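Local atomic coordinates of phage related exonuclease (Haemophilus somnus 129PT, PDB entry 3K93), a protein that probably acts as a phage-type exonuclease that hydrolyses DNA, with a metal site that holds sodium in this crystal. Residues A[107-121]-A[148-162]. Numbering follows the deposited sequence. Where two conformers were deposited one is given.
Sequences KLIIDTKCSWDIGSH and WDCDQAQIDFVLFPT. With NA (sodium ion), chain B.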
# COMPACT_ATOMS: atom_id res chain seq x y z
N LYS A 107 3.82 39.46 10.11
CA LYS A 107 3.33 38.97 8.81
C LYS A 107 3.56 37.45 8.72
O LYS A 107 4.15 36.93 7.76
CB LYS A 107 4.01 39.73 7.66
CG LYS A 107 3.77 41.26 7.72
CD LYS A 107 2.90 41.77 6.60
CE LYS A 107 3.73 42.33 5.43
NZ LYS A 107 3.06 42.10 4.11
N LEU A 108 3.10 36.76 9.76
CA LEU A 108 3.47 35.37 10.02
C LEU A 108 2.26 34.52 10.31
O LEU A 108 1.42 34.94 11.13
CB LEU A 108 4.41 35.29 11.24
CG LEU A 108 4.78 33.92 11.84
CD1 LEU A 108 5.57 33.11 10.85
CD2 LEU A 108 5.59 34.15 13.15
N ILE A 109 2.19 33.34 9.67
CA ILE A 109 1.26 32.28 10.05
C ILE A 109 2.03 31.19 10.79
O ILE A 109 3.11 30.80 10.38
CB ILE A 109 0.60 31.64 8.81
CG1 ILE A 109 -0.23 32.66 8.05
CG2 ILE A 109 -0.26 30.42 9.18
CD1 ILE A 109 -1.54 33.04 8.79
N ILE A 110 1.46 30.68 11.87
CA ILE A 110 1.97 29.48 12.50
C ILE A 110 0.93 28.43 12.42
O ILE A 110 -0.24 28.73 12.59
CB ILE A 110 2.37 29.71 13.95
CG1 ILE A 110 3.49 30.74 14.04
CG2 ILE A 110 2.89 28.39 14.57
CD1 ILE A 110 3.62 31.40 15.45
N ASP A 111 1.36 27.20 12.15
CA ASP A 111 0.51 26.04 12.14
C ASP A 111 1.12 24.93 13.03
O ASP A 111 2.31 24.60 12.90
CB ASP A 111 0.33 25.52 10.71
CG ASP A 111 -0.92 24.65 10.56
OD1 ASP A 111 -0.86 23.46 10.95
OD2 ASP A 111 -1.99 25.16 10.12
N THR A 112 0.31 24.37 13.92
CA THR A 112 0.74 23.31 14.79
C THR A 112 0.31 21.94 14.21
O THR A 112 -0.84 21.77 13.80
CB THR A 112 0.11 23.47 16.19
OG1 THR A 112 -1.31 23.47 16.07
CG2 THR A 112 0.59 24.74 16.88
N LYS A 113 1.23 20.99 14.18
CA LYS A 113 0.95 19.63 13.76
C LYS A 113 1.32 18.71 14.93
O LYS A 113 2.50 18.57 15.26
CB LYS A 113 1.80 19.28 12.53
CG LYS A 113 1.69 20.33 11.38
CD LYS A 113 0.34 20.30 10.72
CE LYS A 113 0.33 21.21 9.51
NZ LYS A 113 -1.02 21.38 8.95
N CYS A 114 0.30 18.09 15.53
CA CYS A 114 0.48 17.25 16.72
C CYS A 114 0.75 15.83 16.30
O CYS A 114 -0.16 15.10 16.00
CB CYS A 114 -0.80 17.29 17.59
SG CYS A 114 -0.98 18.88 18.41
N SER A 115 2.01 15.43 16.28
CA SER A 115 2.40 14.08 15.88
C SER A 115 1.76 12.99 16.76
O SER A 115 1.57 13.18 17.98
CB SER A 115 3.91 13.94 15.93
OG SER A 115 4.54 15.01 15.23
N TRP A 116 1.43 11.87 16.15
CA TRP A 116 0.90 10.74 16.90
C TRP A 116 1.90 10.11 17.88
O TRP A 116 1.61 9.94 19.08
CB TRP A 116 0.37 9.67 15.94
CG TRP A 116 -0.18 8.49 16.63
CD1 TRP A 116 0.37 7.24 16.68
CD2 TRP A 116 -1.39 8.43 17.42
NE1 TRP A 116 -0.42 6.41 17.44
CE2 TRP A 116 -1.50 7.11 17.91
CE3 TRP A 116 -2.39 9.36 17.74
CZ2 TRP A 116 -2.59 6.68 18.70
CZ3 TRP A 116 -3.49 8.94 18.54
CH2 TRP A 116 -3.57 7.62 19.02
N ASP A 117 3.08 9.76 17.38
CA ASP A 117 4.06 9.07 18.18
C ASP A 117 5.49 9.41 17.75
O ASP A 117 5.69 10.16 16.80
CB ASP A 117 3.76 7.52 18.24
CG ASP A 117 4.05 6.77 16.98
OD1 ASP A 117 4.61 7.35 16.00
OD2 ASP A 117 3.76 5.54 17.01
N ILE A 118 6.45 8.89 18.51
CA ILE A 118 7.87 9.16 18.28
C ILE A 118 8.24 8.77 16.85
O ILE A 118 8.96 9.48 16.17
CB ILE A 118 8.76 8.41 19.33
CG1 ILE A 118 8.55 9.02 20.73
CG2 ILE A 118 10.26 8.40 18.91
CD1 ILE A 118 8.96 8.12 21.91
N GLY A 119 7.71 7.65 16.38
CA GLY A 119 7.98 7.20 15.03
C GLY A 119 7.56 8.15 13.93
O GLY A 119 8.30 8.32 12.95
N SER A 120 6.39 8.77 14.08
CA SER A 120 5.82 9.60 13.03
C SER A 120 6.27 11.07 13.21
O SER A 120 6.25 11.86 12.28
CB SER A 120 4.25 9.51 13.05
OG SER A 120 3.67 10.13 14.25
N HIS A 121 6.69 11.42 14.42
CA HIS A 121 7.13 12.78 14.70
C HIS A 121 8.50 13.08 14.07
O HIS A 121 9.44 12.32 14.27
CB HIS A 121 7.24 13.00 16.21
CG HIS A 121 7.69 14.37 16.57
ND1 HIS A 121 6.88 15.47 16.44
CD2 HIS A 121 8.89 14.84 17.01
CE1 HIS A 121 7.54 16.55 16.82
NE2 HIS A 121 8.77 16.20 17.14
N TRP A 148 -4.14 35.51 4.24
CA TRP A 148 -3.84 36.40 5.38
C TRP A 148 -2.78 37.44 5.07
O TRP A 148 -2.35 38.14 5.96
CB TRP A 148 -3.43 35.57 6.63
CG TRP A 148 -4.55 35.31 7.53
CD1 TRP A 148 -4.96 36.10 8.55
CD2 TRP A 148 -5.44 34.18 7.52
NE1 TRP A 148 -6.04 35.55 9.18
CE2 TRP A 148 -6.36 34.37 8.56
CE3 TRP A 148 -5.55 33.03 6.72
CZ2 TRP A 148 -7.39 33.47 8.83
CZ3 TRP A 148 -6.55 32.13 7.00
CH2 TRP A 148 -7.47 32.36 8.04
N ASP A 149 -2.38 37.57 3.80
CA ASP A 149 -1.40 38.58 3.37
C ASP A 149 -0.12 38.55 4.20
O ASP A 149 0.31 39.58 4.69
CB ASP A 149 -1.99 40.01 3.40
CG ASP A 149 -3.01 40.25 2.28
OD1 ASP A 149 -2.80 39.81 1.12
OD2 ASP A 149 -4.01 40.93 2.55
N CYS A 150 0.46 37.36 4.35
CA CYS A 150 1.67 37.15 5.15
C CYS A 150 2.85 36.80 4.28
O CYS A 150 2.71 36.28 3.18
CB CYS A 150 1.47 36.02 6.18
SG CYS A 150 0.39 36.45 7.58
N ASP A 151 4.02 37.07 4.84
CA ASP A 151 5.30 36.83 4.18
C ASP A 151 5.94 35.52 4.55
O ASP A 151 6.77 35.04 3.80
CB ASP A 151 6.30 37.96 4.51
CG ASP A 151 5.92 39.26 3.85
OD1 ASP A 151 5.16 39.22 2.84
OD2 ASP A 151 6.36 40.31 4.36
N GLN A 152 5.59 34.98 5.71
CA GLN A 152 6.15 33.69 6.10
C GLN A 152 5.19 32.86 6.93
O GLN A 152 4.22 33.38 7.45
CB GLN A 152 7.54 33.82 6.74
CG GLN A 152 7.64 34.31 8.15
CD GLN A 152 8.95 33.79 8.85
OE1 GLN A 152 8.90 33.32 9.98
NE2 GLN A 152 10.10 33.86 8.15
N ALA A 153 5.47 31.56 6.97
CA ALA A 153 4.72 30.57 7.73
C ALA A 153 5.75 29.69 8.44
O ALA A 153 6.85 29.46 7.92
CB ALA A 153 3.84 29.69 6.80
N GLN A 154 5.39 29.22 9.62
CA GLN A 154 6.21 28.30 10.35
C GLN A 154 5.36 27.15 10.79
O GLN A 154 4.36 27.34 11.45
CB GLN A 154 6.86 29.03 11.53
CG GLN A 154 7.83 30.12 11.12
CD GLN A 154 8.44 30.80 12.29
OE1 GLN A 154 8.52 30.22 13.36
NE2 GLN A 154 8.87 32.03 12.11
N ILE A 155 5.75 25.94 10.42
CA ILE A 155 5.01 24.73 10.77
C ILE A 155 5.70 24.18 11.99
O ILE A 155 6.87 23.80 11.93
CB ILE A 155 5.06 23.69 9.64
CG1 ILE A 155 4.51 24.25 8.35
CG2 ILE A 155 4.32 22.43 10.03
CD1 ILE A 155 4.99 23.50 7.10
N ASP A 156 5.00 24.19 13.12
CA ASP A 156 5.50 23.62 14.38
C ASP A 156 4.99 22.17 14.52
O ASP A 156 3.83 21.93 14.87
CB ASP A 156 4.95 24.43 15.56
CG ASP A 156 5.70 25.75 15.79
OD1 ASP A 156 6.73 26.06 15.13
OD2 ASP A 156 5.26 26.47 16.71
N PHE A 157 5.86 21.20 14.21
CA PHE A 157 5.61 19.80 14.49
C PHE A 157 5.89 19.63 15.98
O PHE A 157 6.99 19.92 16.43
CB PHE A 157 6.56 18.91 13.70
CG PHE A 157 6.30 18.92 12.25
CD1 PHE A 157 5.29 18.14 11.72
CD2 PHE A 157 7.06 19.67 11.39
CE1 PHE A 157 5.04 18.14 10.36
CE2 PHE A 157 6.82 19.66 10.03
CZ PHE A 157 5.81 18.92 9.52
N VAL A 158 4.87 19.15 16.72
CA VAL A 158 4.93 19.02 18.17
C VAL A 158 4.47 17.63 18.63
O VAL A 158 3.42 17.12 18.18
CB VAL A 158 4.10 20.12 18.85
CG1 VAL A 158 4.77 21.47 18.65
CG2 VAL A 158 2.69 20.14 18.32
N LEU A 159 5.27 17.01 19.49
CA LEU A 159 4.97 15.68 20.06
C LEU A 159 4.62 15.83 21.52
O LEU A 159 5.49 16.20 22.34
CB LEU A 159 6.18 14.73 19.92
CG LEU A 159 5.93 13.33 20.48
CD1 LEU A 159 4.75 12.62 19.76
CD2 LEU A 159 7.22 12.44 20.47
N PHE A 160 3.36 15.55 21.84
CA PHE A 160 2.93 15.44 23.21
C PHE A 160 2.55 13.98 23.43
O PHE A 160 2.27 13.26 22.47
CB PHE A 160 1.65 16.28 23.44
CG PHE A 160 1.84 17.76 23.25
CD1 PHE A 160 2.53 18.51 24.18
CD2 PHE A 160 1.29 18.42 22.16
CE1 PHE A 160 2.71 19.87 24.02
CE2 PHE A 160 1.46 19.82 22.00
CZ PHE A 160 2.17 20.53 22.95
N PRO A 161 2.45 13.57 24.68
CA PRO A 161 1.88 12.25 24.96
C PRO A 161 0.48 12.12 24.43
O PRO A 161 -0.27 13.11 24.43
CB PRO A 161 1.84 12.17 26.49
CG PRO A 161 2.63 13.28 26.97
CD PRO A 161 2.77 14.30 25.91
N THR A 162 0.10 10.92 23.98
CA THR A 162 -1.22 10.69 23.45
C THR A 162 -2.20 10.64 24.62
O THR A 162 -1.97 9.92 25.56
CB THR A 162 -1.25 9.39 22.61
OG1 THR A 162 -0.38 9.55 21.49
CG2 THR A 162 -2.66 9.06 22.10
NA NA B . -2.69 22.56 12.49
O HOH W 1 2.60 40.19 1.68
O HOH W 2 -3.90 23.15 10.23
O HOH W 3 1.64 15.56 19.45
O HOH W 4 -4.42 22.62 14.49
O HOH W 5 -3.11 20.39 11.80
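With CG of H121 anti to its backbone N (chi1 180°), the imidazole is carried against L159, whose CB sits over the ring centre, 3.7 Å from the H121 centroid, in a CH-pi contact. H121 ND1 is hydrogen-bonded to S115 OG at 2.7 Å, which fixes the ring's rotation, and the ring edge meets the F157-V158 peptide.

Strands 108-114 and 152-158 behind this packing are parallel neighbours, a worked example of the beta-alpha-beta crossover, here made through helices 125-135 and 137-148. The N-H and C=O groups of I109, D111 and K113 bond to the backbone between Q152 and V158, beginning with I109 N to Q152 O (3.0 Å); S115 N to V158 O follows as a more bent bond (141°). At the start K107 O is gripped twice, by the N atoms of D151 and Q152, while beyond the end water 3 joins the carbonyls of S115 and V158 to F160 N.

On the L108 face, CD1 of L108 touches Q152 OE1 at 3.4 Å and also packs on the amide of Q154. On the other face the aliphatic part of K113 crosses I155, CG to CG2 3.6 Å, before its NZ makes a salt bridge to D111 OD1, whose hydrogen bond is weak, and a hydrogen bond to Q140 OE1. D111 OD1 and T112 O bind the sodium ion with D100, consistent with a nuclease metal site.

Both strands are interior to a mixed four-stranded sheet, antiparallel to 101-103 beside 108-114 and to 189-195 beside 152-158; helix 68-79 covers the I110 and T112 face, and helix 137-148 the D111 and I155 face.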